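Side-chain contact in adenosine monophosphate-protein transferase vopS (Vibrio parahaemolyticus, PDB 3LET), which transfers AMP from ATP to a specific threonine of host Rho GTPases, blocking their effector binding and thereby actin assembly in infected cells: residues L194-Y197 with A198-K202. Numbering follows the deposited sequence.
Sequences LKEY and ATNGK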
loop_
_atom_site.group_PDB
_atom_site.type_symbol
_atom_site.label_atom_id
_atom_site.label_comp_id
_atom_site.label_asym_id
_atom_site.label_seq_id
_atom_site.Cartn_x
_atom_site.Cartn_y
_atom_site.Cartn_z
ATOM N N LEU A 194 -3.364 -7.535 -22.052
ATOM C CA LEU A 194 -2.388 -6.603 -22.575
ATOM C C LEU A 194 -2.968 -5.903 -23.822
ATOM O O LEU A 194 -2.851 -4.674 -23.986
ATOM C CB LEU A 194 -1.110 -7.339 -22.941
ATOM C CG LEU A 194 -0.011 -6.467 -23.538
ATOM C CD1 LEU A 194 0.410 -5.321 -22.618
ATOM C CD2 LEU A 194 1.187 -7.376 -23.846
ATOM N N LYS A 195 -3.584 -6.675 -24.703
ATOM C CA LYS A 195 -4.193 -6.082 -25.895
ATOM C C LYS A 195 -5.286 -5.114 -25.505
ATOM O O LYS A 195 -5.435 -4.029 -26.085
ATOM C CB LYS A 195 -4.793 -7.174 -26.791
ATOM C CG LYS A 195 -3.733 -8.084 -27.420
ATOM C CD LYS A 195 -4.407 -9.036 -28.414
ATOM C CE LYS A 195 -3.618 -10.300 -28.626
ATOM N NZ LYS A 195 -2.383 -10.055 -29.397
ATOM N N GLU A 196 -6.087 -5.542 -24.541
ATOM C CA GLU A 196 -7.188 -4.714 -24.053
ATOM C C GLU A 196 -6.714 -3.356 -23.491
ATOM O O GLU A 196 -7.231 -2.306 -23.873
ATOM C CB GLU A 196 -7.980 -5.494 -22.997
ATOM C CG GLU A 196 -9.204 -4.735 -22.486
ATOM C CD GLU A 196 -10.023 -5.545 -21.486
ATOM O OE1 GLU A 196 -9.892 -6.786 -21.445
ATOM O OE2 GLU A 196 -10.813 -4.941 -20.745
ATOM N N TYR A 197 -5.738 -3.362 -22.583
ATOM C CA TYR A 197 -5.238 -2.094 -22.039
ATOM C C TYR A 197 -4.347 -1.313 -23.015
ATOM O O TYR A 197 -4.144 -0.111 -22.873
ATOM C CB TYR A 197 -4.513 -2.319 -20.703
ATOM C CG TYR A 197 -5.526 -2.456 -19.584
ATOM C CD1 TYR A 197 -6.329 -3.590 -19.489
ATOM C CD2 TYR A 197 -5.720 -1.434 -18.665
ATOM C CE1 TYR A 197 -7.285 -3.713 -18.485
ATOM C CE2 TYR A 197 -6.675 -1.548 -17.639
ATOM C CZ TYR A 197 -7.446 -2.695 -17.555
ATOM O OH TYR A 197 -8.396 -2.827 -16.553
ATOM N N ALA A 198 -3.819 -1.974 -24.024
ATOM C CA ALA A 198 -3.050 -1.234 -25.016
ATOM C C ALA A 198 -3.972 -0.279 -25.785
ATOM O O ALA A 198 -3.538 0.777 -26.255
ATOM C CB ALA A 198 -2.371 -2.193 -25.976
ATOM N N THR A 199 -5.248 -0.646 -25.880
ATOM C CA THR A 199 -6.177 0.061 -26.750
ATOM C C THR A 199 -7.348 0.722 -26.021
ATOM O O THR A 199 -8.137 1.418 -26.652
ATOM C CB THR A 199 -6.760 -0.911 -27.821
ATOM O OG1 THR A 199 -7.544 -1.932 -27.185
ATOM C CG2 THR A 199 -5.642 -1.579 -28.581
ATOM N N ASN A 200 -7.486 0.530 -24.712
ATOM C CA ASN A 200 -8.717 0.986 -24.060
ATOM C C ASN A 200 -8.650 2.397 -23.513
ATOM O O ASN A 200 -9.635 2.887 -22.975
ATOM C CB ASN A 200 -9.193 0.008 -22.975
ATOM C CG ASN A 200 -8.284 -0.029 -21.771
ATOM O OD1 ASN A 200 -7.274 0.676 -21.708
ATOM N ND2 ASN A 200 -8.634 -0.870 -20.798
ATOM N N GLY A 201 -7.512 3.063 -23.675
ATOM C CA GLY A 201 -7.334 4.397 -23.117
ATOM C C GLY A 201 -7.465 4.543 -21.596
ATOM O O GLY A 201 -7.629 5.642 -21.090
ATOM N N LYS A 202 -7.379 3.467 -20.830
ATOM C CA LYS A 202 -7.582 3.630 -19.391
ATOM C C LYS A 202 -6.364 4.268 -18.722
ATOM O O LYS A 202 -5.229 3.896 -18.985
ATOM C CB LYS A 202 -7.961 2.305 -18.707
ATOM C CG LYS A 202 -9.475 2.198 -18.545
ATOM C CD LYS A 202 -9.928 0.941 -17.836
ATOM C CE LYS A 202 -11.451 0.865 -17.812
ATOM N NZ LYS A 202 -11.964 -0.279 -17.003
HETATM O O HOH W 1 -11.137 -2.369 -21.118
HETATM O O HOH W 2 -9.658 -2.409 -26.006
#
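Leu194 to Thr199 form the C-terminal end of helix 184-199, which gives way to a turn: Ala198 N still donates to Leu194 O at 2.9 Å, Thr199 N takes Glu196 O three residues back and binds Lys195 O only weakly, and Gly201 leaves helical geometry with positive phi. The main side-chain meeting is between Tyr197 and Asn200. With CG of Asn200 set between its backbone N and carbonyl carbon (chi1 69°), the amide folds back onto the helix end and brings ND2 over the centre of the Tyr197 ring, 3.5 Å above its plane. Amide and ring planes stand 65° apart, so the NH2 group, and not the flat of the amide, rests on the ring. Asn200 ND2 also donates to a water 2.9 Å away, which in turn donates to Glu196 OE2 at 2.6 Å; that carboxylate also forms a salt bridge with Arg216 of helix 207-217. On the carbonyl side of the amide, Asn200 OD1 accepts from Lys202 N at 2.9 Å in a nearly straight bond (163° at the hydrogen), the donor lying above the carbonyl plane. Both polar atoms of the Asn200 amide are thus engaged, which should hold its rotation. The extended chain of Lys202 then passes the ring obliquely, CD coming 4.1 Å from Tyr197 CE2. A second water links Thr199 OG1 with Glu196 O. Around this helix end, the Tyr197 side chain packs on Ile291 and Leu213, while Arg295 of helix 281-295 hydrogen-bonds the carbonyl oxygens of Tyr197 and Lys202. The bond from Lys202 N to Asn200 OD1 defines an Asx turn, which here carries the chain out of helix 184-199, packed against helices 207-217 and 281-295 of the all-helical Fic (Fido) region.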